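Local atomic coordinates of SusD homolog (Bacteroides thetaiotaomicron VPI-5482, PDB entry 3IHV), a protein that probably binds glycans at the cell surface as an outer-membrane SusD-family protein of a gut Bacteroides. Residues A82-G87 against Y128-R133; Y89-F94 against A122-F127; K161-I166 against Y206-G211. All coordinates share one frame; numbering follows the deposited sequence.

Contact 1 of 3, residues A82-G87 against Y128-R133; sequences AALYTG and YFELVR. With EDO (1,2-ethanediol), chain K.
Leu131 reaches from helix 107-135 to helix 75-101 and parts its two methyl groups between Leu84 and Tyr85. The two helices form an antiparallel helical hairpin within the TPR-like helical scaffold of this SusD-family protein. Their local axes come within 9.9 Å and run at 146° to each other.

Leu131 CD1 lies over one face of the Tyr85 ring. Leu131 CD1 is 3.7 Å from the centroid of the Tyr85 ring, displaced toward the hydroxyl side of the rim. Its nearest ring atom is Tyr85 CZ, at 3.5 Å. This is a CH-pi contact. The Tyr85 CA-CB bond does not aim at the other helix. With chi1 at -81° the ring leans across, and its end meets the leucine. Tyr85 OH then hydrogen-bonds to Val139 O beyond the hairpin, and this ties down the far end of the ring.

The other methyl, Leu131 CD2, meets Leu84 CD1 at 3.6 Å. The two leucines lie side by side, pointing opposite ways, and Leu131 CG also lies 3.8 Å from Leu84 CB. Trp81 and Ile88 of helix 75-101 also touch Leu131.

Leu84 CD2 turns the other way and packs on Glu130 CB at 3.9 Å. Here Leu84 lies crosswise to Glu130. Only the aliphatic base of Glu130 takes part. The chain bends at chi2 and carries the carboxylate away from Leu84. Elsewhere on helix 75-101, Thr86 OG1 shares a hydrogen bond with O2 of a 1,2-ethanediol, probably from the crystallisation liquor. Glu130 OE2 is hydrogen-bonded to Tyr37 OH, and Arg134 makes a further salt bridge to OE1. Arg133 holds Glu130 side-on: Arg133 NE at 2.9 Å and Arg133 NH2 both donate to Glu130 OE1, from the same face of the carboxylate.

Contact 2 of 3, residues Y89-F94 against A122-F127; sequences YRANDF and ALRGMF
Arg124 meets Asn92 through a hydrogen bond and Ala91 through an apolar contact. The pair joins helices 75-101 and 107-135, an antiparallel hairpin in the TPR-like helical region of this SusD-family protein. Ala91 and Arg124 are the nearest residues by backbone, with 6.0 Å between their CA atoms.

The apolar part is small. Ala91 points its methyl at the other helix, and Ala91 CB rests 3.9 Å from Arg124 CB. The short alanine side chain suits this close approach.

The polar part is one hydrogen bond. Arg124 NH1 donates to Asn92 OD1 over 2.9 Å, with an N-H...O angle of 155°. The oxygen sits at the edge of the guanidinium, near its plane. The donor also lies in the carbonyl plane of the amide. Even so, the amide and guanidinium planes are turned 64° apart. The Arg124 chain leaves with CG anti to N (chi1 -175°), then bends at chi3, which brings NH1 round to the asparagine.

Both polar groups have further partners. Arg124 NH2 forms a salt bridge with Asp169, and Asn92 ND2 hydrogen-bonds to Met141 O. Both ends of the amide are thus held, which should fix its rotation. A leucine at Arg124 would probably leave buried Asn92 OD1 without this donor and Asp169 without this countercharge.

The same amide oxygen also lies beside the arginine's aliphatic chain, with Asn92 OD1 3.4 Å from Arg124 CD.

Contact 3 of 3, residues K161-I166 against Y206-G211; sequences KVYEYI and YATWAG
Tyr163 lays its ring and its CB over one face of the Trp209 indole. The contact joins helices 159-176 and 195-210 in the TPR-like alpha-helical part of the SusD fold. Here their local axes run antiparallel, at 168°, and 11.2 Å apart, and the large aromatic groups fill the distance.

The rings form an offset stack. The Tyr163 ring and the five-membered ring of Trp209 have centroids 4.5 Å apart and planes inclined at 17°. The side chains overlap head to tail, so each CB lies over the other residue's ring. Tyr163 CB stands 3.3 Å from the centroid of the six-membered ring of Trp209, almost on its normal. Trp209 CB stands 4.0 Å from the centroid of the Tyr163 ring. These are paired CH-pi contacts. The indole leaves its helix with CG anti to the backbone N (chi1 -166°), which extends it toward helix 159-176.

Beyond Tyr163 the indole reaches the backbone, with Trp209 CH2 3.8 Å from Glu164 N. Lys219 adds a cation-pi contact to Trp209. Phe129 of helix 107-135 packs against Thr208.

At the far end of the tyrosine, its hydroxyl meets a methyl group. Thr208 OG1 hydrogen-bonds instead to Lys204 O, while Thr208 CG2 lies 3.2 Å from Tyr163 OH.

Contacts 1 and 2 are successive levels of one hairpin, helices 75-101 and 107-135, with centres about 9 Å apart. Phe127 joins them: Phe127 CE2 lies 3.4 Å from Gly87 C. Contact 3 brings in helices 159-176 and 195-210, with its centre about 14 Å from that of contact 1 and 17 Å from that of contact 2. The Tyr128 side chain and the Phe129 backbone N pack on Ile166, and Phe129 CE1 also meets Tyr163 OH at 3.6 Å. From contact 2, Arg124 CZ lies 3.1 Å from Tyr165 OH. Helix 107-135 therefore packs against helix 75-101 and also against helices 159-176 and 195-210. None of the three contacts includes a sodium ligand.

Contact 1 of 3, residues A82-G87 against Y128-R133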
loop_
_atom_site.group_PDB
_atom_site.type_symbol
_atom_site.label_atom_id
_atom_site.label_comp_id
_atom_site.label_asym_id
_atom_site.label_seq_id
_atom_site.Cartn_x
_atom_site.Cartn_y
_atom_site.Cartn_z
ATOM N N ALA A 82 -8.928 11.321 10.547
ATOM C CA ALA A 82 -9.841 12.329 10.011
ATOM C C ALA A 82 -10.018 12.197 8.502
ATOM O O ALA A 82 -11.122 12.323 8.002
ATOM C CB ALA A 82 -9.362 13.761 10.391
ATOM N N ALA A 83 -8.951 11.947 7.771
ATOM C CA ALA A 83 -9.049 11.839 6.316
ATOM C C ALA A 83 -9.877 10.628 5.890
ATOM O O ALA A 83 -10.697 10.699 4.953
ATOM C CB ALA A 83 -7.633 11.795 5.658
ATOM N N LEU A 84 -9.697 9.494 6.569
ATOM C CA LEU A 84 -10.491 8.301 6.251
ATOM C C LEU A 84 -11.949 8.596 6.472
ATOM O O LEU A 84 -12.807 8.261 5.636
ATOM C CB LEU A 84 -10.015 7.095 7.096
ATOM C CG LEU A 84 -8.657 6.529 6.624
ATOM C CD1 LEU A 84 -7.905 5.631 7.699
ATOM C CD2 LEU A 84 -8.850 5.728 5.270
ATOM N N TYR A 85 -12.269 9.200 7.617
ATOM C CA TYR A 85 -13.671 9.543 7.898
ATOM C C TYR A 85 -14.237 10.573 6.923
ATOM O O TYR A 85 -15.426 10.563 6.618
ATOM C CB TYR A 85 -13.874 9.913 9.383
ATOM C CG TYR A 85 -14.011 8.653 10.236
ATOM C CD1 TYR A 85 -15.162 7.860 10.141
ATOM C CD2 TYR A 85 -13.003 8.223 11.078
ATOM C CE1 TYR A 85 -15.297 6.679 10.849
ATOM C CE2 TYR A 85 -13.129 7.035 11.806
ATOM C CZ TYR A 85 -14.281 6.289 11.704
ATOM O OH TYR A 85 -14.438 5.128 12.422
ATOM N N THR A 86 -13.383 11.446 6.392
ATOM C CA THR A 86 -13.818 12.387 5.365
ATOM C C THR A 86 -14.167 11.608 4.088
ATOM O O THR A 86 -15.172 11.883 3.429
ATOM C CB THR A 86 -12.735 13.442 5.105
ATOM O OG1 THR A 86 -12.625 14.309 6.253
ATOM C CG2 THR A 86 -13.062 14.289 3.890
ATOM N N GLY A 87 -13.303 10.669 3.722
ATOM C CA GLY A 87 -13.560 9.810 2.571
ATOM C C GLY A 87 -14.893 9.120 2.718
ATOM O O GLY A 87 -15.697 9.092 1.775
ATOM N N TYR A 128 -12.822 1.939 5.135
ATOM C CA TYR A 128 -13.080 1.160 6.357
ATOM C C TYR A 128 -12.063 0.071 6.582
ATOM O O TYR A 128 -11.767 -0.258 7.736
ATOM C CB TYR A 128 -14.482 0.579 6.440
ATOM C CG TYR A 128 -15.501 1.563 6.945
ATOM C CD1 TYR A 128 -15.537 1.931 8.265
ATOM C CD2 TYR A 128 -16.424 2.130 6.082
ATOM C CE1 TYR A 128 -16.461 2.842 8.734
ATOM C CE2 TYR A 128 -17.350 3.034 6.543
ATOM C CZ TYR A 128 -17.369 3.373 7.854
ATOM O OH TYR A 128 -18.303 4.281 8.281
ATOM N N PHE A 129 -11.526 -0.510 5.501
ATOM C CA PHE A 129 -10.504 -1.535 5.655
ATOM C C PHE A 129 -9.279 -0.935 6.310
ATOM O O PHE A 129 -8.713 -1.535 7.211
ATOM C CB PHE A 129 -10.144 -2.142 4.284
ATOM C CG PHE A 129 -9.096 -3.246 4.347
ATOM C CD1 PHE A 129 -9.165 -4.242 5.303
ATOM C CD2 PHE A 129 -8.108 -3.328 3.414
ATOM C CE1 PHE A 129 -8.243 -5.252 5.369
ATOM C CE2 PHE A 129 -7.169 -4.374 3.472
ATOM C CZ PHE A 129 -7.271 -5.339 4.442
ATOM N N GLU A 130 -8.820 0.214 5.801
ATOM C CA GLU A 130 -7.684 0.898 6.410
ATOM C C GLU A 130 -7.964 1.208 7.876
ATOM O O GLU A 130 -7.095 0.994 8.728
ATOM C CB GLU A 130 -7.283 2.189 5.681
ATOM C CG GLU A 130 -6.725 1.982 4.285
ATOM C CD GLU A 130 -5.262 1.508 4.243
ATOM O OE1 GLU A 130 -4.804 0.846 5.197
ATOM O OE2 GLU A 130 -4.566 1.782 3.228
ATOM N N LEU A 131 -9.150 1.720 8.164
ATOM C CA LEU A 131 -9.497 2.057 9.552
ATOM C C LEU A 131 -9.455 0.826 10.430
ATOM O O LEU A 131 -8.823 0.817 11.494
ATOM C CB LEU A 131 -10.893 2.690 9.681
ATOM C CG LEU A 131 -11.053 4.161 9.324
ATOM C CD1 LEU A 131 -12.539 4.563 9.272
ATOM C CD2 LEU A 131 -10.261 5.023 10.355
ATOM N N VAL A 132 -10.126 -0.222 10.009
ATOM C CA VAL A 132 -10.195 -1.372 10.872
ATOM C C VAL A 132 -8.839 -2.083 11.062
ATOM O O VAL A 132 -8.523 -2.521 12.177
ATOM C CB VAL A 132 -11.295 -2.385 10.435
ATOM C CG1 VAL A 132 -10.853 -3.244 9.195
ATOM C CG2 VAL A 132 -11.681 -3.281 11.598
ATOM N N ARG A 133 -8.030 -2.191 10.007
ATOM C CA ARG A 133 -6.788 -2.914 10.160
ATOM C C ARG A 133 -5.760 -2.075 10.924
ATOM O O ARG A 133 -4.919 -2.640 11.639
ATOM C CB ARG A 133 -6.213 -3.424 8.817
ATOM C CG ARG A 133 -5.598 -2.361 7.917
ATOM C CD ARG A 133 -5.319 -2.976 6.568
ATOM N NE ARG A 133 -4.675 -2.055 5.661
ATOM C CZ ARG A 133 -3.869 -2.416 4.681
ATOM N NH1 ARG A 133 -3.527 -3.673 4.518
ATOM N NH2 ARG A 133 -3.353 -1.504 3.896
HETATM C C1 EDO K . -16.675 14.714 8.660
HETATM O O1 EDO K . -15.820 13.573 8.623
HETATM C C2 EDO K . -16.690 15.373 7.297
HETATM O O2 EDO K . -15.357 15.637 6.845
#

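Contact 2 of 3, residues Y89-F94 against A122-F127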
loop_
_atom_site.group_PDB
_atom_site.type_symbol
_atom_site.label_atom_id
_atom_site.label_comp_id
_atom_site.label_asym_id
_atom_site.label_seq_id
_atom_site.Cartn_x
_atom_site.Cartn_y
_atom_site.Cartn_z
ATOM N N TYR A 89 -17.412 10.034 4.655
ATOM C CA TYR A 89 -18.465 11.036 4.568
ATOM C C TYR A 89 -18.799 11.299 3.085
ATOM O O TYR A 89 -19.959 11.343 2.684
ATOM C CB TYR A 89 -18.017 12.337 5.247
ATOM C CG TYR A 89 -19.056 13.415 5.112
ATOM C CD1 TYR A 89 -19.133 14.194 3.978
ATOM C CD2 TYR A 89 -19.990 13.616 6.109
ATOM C CE1 TYR A 89 -20.136 15.150 3.834
ATOM C CE2 TYR A 89 -20.975 14.593 5.992
ATOM C CZ TYR A 89 -21.036 15.344 4.844
ATOM O OH TYR A 89 -22.041 16.282 4.716
ATOM N N ARG A 90 -17.764 11.485 2.282
ATOM C CA ARG A 90 -17.961 11.773 0.846
ATOM C C ARG A 90 -18.658 10.613 0.159
ATOM O O ARG A 90 -19.582 10.824 -0.629
ATOM C CB ARG A 90 -16.652 12.106 0.179
ATOM C CG ARG A 90 -16.103 13.481 0.622
ATOM C CD ARG A 90 -14.673 13.628 0.216
ATOM N NE ARG A 90 -14.126 14.915 0.623
ATOM C CZ ARG A 90 -12.855 15.276 0.488
ATOM N NH1 ARG A 90 -11.942 14.444 -0.011
ATOM N NH2 ARG A 90 -12.483 16.486 0.884
ATOM N N ALA A 91 -18.231 9.398 0.469
ATOM C CA ALA A 91 -18.890 8.218 -0.086
ATOM C C ALA A 91 -20.350 8.151 0.343
ATOM O O ALA A 91 -21.251 7.943 -0.488
ATOM C CB ALA A 91 -18.127 6.942 0.310
ATOM N N ASN A 92 -20.589 8.276 1.650
ATOM C CA ASN A 92 -21.961 8.291 2.192
ATOM C C ASN A 92 -22.816 9.350 1.502
ATOM O O ASN A 92 -23.970 9.101 1.102
ATOM C CB ASN A 92 -21.957 8.587 3.706
ATOM C CG ASN A 92 -21.468 7.414 4.583
ATOM O OD1 ASN A 92 -21.422 6.270 4.168
ATOM N ND2 ASN A 92 -21.142 7.728 5.829
ATOM N N ASP A 93 -22.259 10.554 1.364
ATOM C CA ASP A 93 -22.977 11.677 0.778
ATOM C C ASP A 93 -23.387 11.358 -0.666
ATOM O O ASP A 93 -24.539 11.535 -1.065
ATOM C CB ASP A 93 -22.049 12.895 0.794
ATOM C CG ASP A 93 -22.694 14.130 0.223
ATOM O OD1 ASP A 93 -23.713 14.603 0.798
ATOM O OD2 ASP A 93 -22.192 14.588 -0.840
ATOM N N PHE A 94 -22.429 10.875 -1.437
ATOM C CA PHE A 94 -22.681 10.478 -2.827
ATOM C C PHE A 94 -23.778 9.417 -2.933
ATOM O O PHE A 94 -24.688 9.546 -3.747
ATOM C CB PHE A 94 -21.391 9.950 -3.469
ATOM C CG PHE A 94 -21.602 9.448 -4.862
ATOM C CD1 PHE A 94 -21.612 10.335 -5.922
ATOM C CD2 PHE A 94 -21.838 8.121 -5.101
ATOM C CE1 PHE A 94 -21.861 9.906 -7.208
ATOM C CE2 PHE A 94 -22.108 7.672 -6.418
ATOM C CZ PHE A 94 -22.089 8.585 -7.453
ATOM N N ALA A 122 -17.036 0.638 -3.152
ATOM C CA ALA A 122 -15.699 0.033 -3.121
ATOM C C ALA A 122 -14.731 0.952 -2.366
ATOM O O ALA A 122 -13.952 0.489 -1.542
ATOM C CB ALA A 122 -15.184 -0.281 -4.542
ATOM N N LEU A 123 -14.802 2.250 -2.630
ATOM C CA LEU A 123 -13.960 3.228 -1.939
ATOM C C LEU A 123 -14.274 3.211 -0.446
ATOM O O LEU A 123 -13.364 3.189 0.391
ATOM C CB LEU A 123 -14.169 4.601 -2.529
ATOM C CG LEU A 123 -13.433 4.884 -3.860
ATOM C CD1 LEU A 123 -14.058 6.068 -4.575
ATOM C CD2 LEU A 123 -11.909 5.047 -3.660
ATOM N N ARG A 124 -15.559 3.231 -0.108
ATOM C CA ARG A 124 -15.963 3.185 1.296
ATOM C C ARG A 124 -15.429 1.917 2.007
ATOM O O ARG A 124 -14.889 1.973 3.125
ATOM C CB ARG A 124 -17.473 3.308 1.415
ATOM C CG ARG A 124 -17.940 3.389 2.863
ATOM C CD ARG A 124 -19.416 3.762 2.984
ATOM N NE ARG A 124 -20.271 2.714 2.459
ATOM C CZ ARG A 124 -21.584 2.800 2.331
ATOM N NH1 ARG A 124 -22.226 3.911 2.666
ATOM N NH2 ARG A 124 -22.275 1.777 1.861
ATOM N N GLY A 125 -15.479 0.792 1.308
ATOM C CA GLY A 125 -14.915 -0.470 1.826
ATOM C C GLY A 125 -13.407 -0.356 2.046
ATOM O O GLY A 125 -12.883 -0.804 3.073
HETATM N N MSE A 126 -12.724 0.272 1.084
HETATM C CA MSE A 126 -11.284 0.497 1.155
HETATM C C MSE A 126 -10.957 1.397 2.373
HETATM O O MSE A 126 -10.020 1.106 3.126
HETATM C CB MSE A 126 -10.787 1.125 -0.154
HETATM C CG MSE A 126 -9.295 1.288 -0.208
HETATM SE SE MSE A 126 -8.867 1.893 -2.018
HETATM C CE MSE A 126 -7.127 2.743 -1.748
ATOM N N PHE A 127 -11.732 2.469 2.570
ATOM C CA PHE A 127 -11.491 3.391 3.695
ATOM C C PHE A 127 -11.728 2.679 5.032
ATOM O O PHE A 127 -10.895 2.760 5.948
ATOM C CB PHE A 127 -12.374 4.631 3.634
ATOM C CG PHE A 127 -12.219 5.446 2.375
ATOM C CD1 PHE A 127 -11.019 5.507 1.674
ATOM C CD2 PHE A 127 -13.294 6.146 1.883
ATOM C CE1 PHE A 127 -10.907 6.287 0.520
ATOM C CE2 PHE A 127 -13.175 6.896 0.754
ATOM C CZ PHE A 127 -12.003 6.964 0.074
#

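Contact 3 of 3, residues K161-I166 against Y206-G211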
loop_
_atom_site.group_PDB
_atom_site.type_symbol
_atom_site.label_atom_id
_atom_site.label_comp_id
_atom_site.label_asym_id
_atom_site.label_seq_id
_atom_site.Cartn_x
_atom_site.Cartn_y
_atom_site.Cartn_z
ATOM N N LYS A 161 -17.987 -6.607 12.860
ATOM C CA LYS A 161 -19.077 -5.858 12.261
ATOM C C LYS A 161 -18.546 -4.879 11.230
ATOM O O LYS A 161 -19.215 -4.659 10.248
ATOM C CB LYS A 161 -19.912 -5.111 13.306
ATOM C CG LYS A 161 -20.644 -6.005 14.283
ATOM C CD LYS A 161 -21.461 -7.123 13.610
ATOM C CE LYS A 161 -22.613 -6.622 12.741
ATOM N NZ LYS A 161 -23.272 -7.788 12.005
ATOM N N VAL A 162 -17.371 -4.280 11.447
ATOM C CA VAL A 162 -16.802 -3.395 10.435
ATOM C C VAL A 162 -16.424 -4.245 9.204
ATOM O O VAL A 162 -16.665 -3.824 8.052
ATOM C CB VAL A 162 -15.620 -2.615 10.986
ATOM C CG1 VAL A 162 -15.023 -1.709 9.917
ATOM C CG2 VAL A 162 -16.073 -1.789 12.227
ATOM N N TYR A 163 -15.861 -5.444 9.423
ATOM C CA TYR A 163 -15.534 -6.331 8.312
ATOM C C TYR A 163 -16.783 -6.714 7.521
ATOM O O TYR A 163 -16.768 -6.761 6.294
ATOM C CB TYR A 163 -14.721 -7.581 8.731
ATOM C CG TYR A 163 -13.213 -7.342 8.738
ATOM C CD1 TYR A 163 -12.522 -7.197 7.531
ATOM C CD2 TYR A 163 -12.475 -7.230 9.921
ATOM C CE1 TYR A 163 -11.185 -6.961 7.501
ATOM C CE2 TYR A 163 -11.123 -7.042 9.896
ATOM C CZ TYR A 163 -10.462 -6.898 8.682
ATOM O OH TYR A 163 -9.123 -6.633 8.585
ATOM N N GLU A 164 -17.861 -7.028 8.206
ATOM C CA GLU A 164 -19.091 -7.347 7.509
ATOM C C GLU A 164 -19.592 -6.175 6.647
ATOM O O GLU A 164 -20.095 -6.378 5.539
ATOM C CB GLU A 164 -20.098 -7.792 8.564
ATOM C CG GLU A 164 -21.443 -8.107 8.055
ATOM C CD GLU A 164 -22.318 -8.681 9.151
ATOM O OE1 GLU A 164 -23.563 -8.601 9.020
ATOM O OE2 GLU A 164 -21.739 -9.173 10.153
ATOM N N TYR A 165 -19.436 -4.959 7.150
ATOM C CA TYR A 165 -19.831 -3.760 6.414
ATOM C C TYR A 165 -18.947 -3.590 5.167
ATOM O O TYR A 165 -19.456 -3.368 4.070
ATOM C CB TYR A 165 -19.721 -2.569 7.342
ATOM C CG TYR A 165 -20.345 -1.320 6.812
ATOM C CD1 TYR A 165 -21.696 -1.064 6.990
ATOM C CD2 TYR A 165 -19.598 -0.400 6.140
ATOM C CE1 TYR A 165 -22.272 0.096 6.480
ATOM C CE2 TYR A 165 -20.153 0.756 5.654
ATOM C CZ TYR A 165 -21.472 1.007 5.835
ATOM O OH TYR A 165 -21.987 2.180 5.342
ATOM N N ILE A 166 -17.629 -3.757 5.324
ATOM C CA ILE A 166 -16.706 -3.693 4.176
ATOM C C ILE A 166 -17.089 -4.769 3.125
ATOM O O ILE A 166 -17.155 -4.506 1.942
ATOM C CB ILE A 166 -15.265 -3.955 4.636
ATOM C CG1 ILE A 166 -14.816 -2.825 5.562
ATOM C CG2 ILE A 166 -14.306 -4.144 3.423
ATOM C CD1 ILE A 166 -13.601 -3.182 6.391
ATOM N N TYR A 206 -10.685 -10.494 3.196
ATOM C CA TYR A 206 -10.937 -11.781 3.809
ATOM C C TYR A 206 -9.693 -12.401 4.423
ATOM O O TYR A 206 -9.775 -12.977 5.514
ATOM C CB TYR A 206 -11.516 -12.789 2.818
ATOM C CG TYR A 206 -12.965 -12.569 2.402
ATOM C CD1 TYR A 206 -13.968 -12.401 3.360
ATOM C CD2 TYR A 206 -13.350 -12.741 1.097
ATOM C CE1 TYR A 206 -15.313 -12.229 2.979
ATOM C CE2 TYR A 206 -14.684 -12.631 0.706
ATOM C CZ TYR A 206 -15.666 -12.411 1.655
ATOM O OH TYR A 206 -16.987 -12.282 1.273
ATOM N N ALA A 207 -8.559 -12.316 3.728
ATOM C CA ALA A 207 -7.309 -12.883 4.276
ATOM C C ALA A 207 -6.947 -12.215 5.620
ATOM O O ALA A 207 -6.512 -12.885 6.554
ATOM C CB ALA A 207 -6.148 -12.711 3.253
ATOM N N THR A 208 -7.142 -10.907 5.710
ATOM C CA THR A 208 -6.774 -10.143 6.922
ATOM C C THR A 208 -7.752 -10.510 8.059
ATOM O O THR A 208 -7.344 -10.742 9.200
ATOM C CB THR A 208 -6.717 -8.631 6.651
ATOM O OG1 THR A 208 -5.868 -8.352 5.504
ATOM C CG2 THR A 208 -6.238 -7.862 7.915
ATOM N N TRP A 209 -9.044 -10.595 7.725
ATOM C CA TRP A 209 -10.099 -10.991 8.647
ATOM C C TRP A 209 -9.814 -12.355 9.255
ATOM O O TRP A 209 -10.103 -12.590 10.450
ATOM C CB TRP A 209 -11.413 -10.994 7.878
ATOM C CG TRP A 209 -12.678 -11.046 8.618
ATOM C CD1 TRP A 209 -12.916 -11.388 9.931
ATOM C CD2 TRP A 209 -13.950 -10.853 8.023
ATOM N NE1 TRP A 209 -14.269 -11.326 10.199
ATOM C CE2 TRP A 209 -14.922 -11.019 9.032
ATOM C CE3 TRP A 209 -14.363 -10.530 6.727
ATOM C CZ2 TRP A 209 -16.292 -10.874 8.779
ATOM C CZ3 TRP A 209 -15.733 -10.377 6.486
ATOM C CH2 TRP A 209 -16.663 -10.548 7.504
ATOM N N ALA A 210 -9.217 -13.254 8.455
ATOM C CA ALA A 210 -8.812 -14.576 8.908
ATOM C C ALA A 210 -7.592 -14.556 9.829
ATOM O O ALA A 210 -7.386 -15.493 10.595
ATOM C CB ALA A 210 -8.507 -15.479 7.701
ATOM N N GLY A 211 -6.779 -13.516 9.717
ATOM C CA GLY A 211 -5.588 -13.367 10.532
ATOM C C GLY A 211 -5.836 -12.562 11.781
ATOM O O GLY A 211 -6.978 -12.310 12.196
#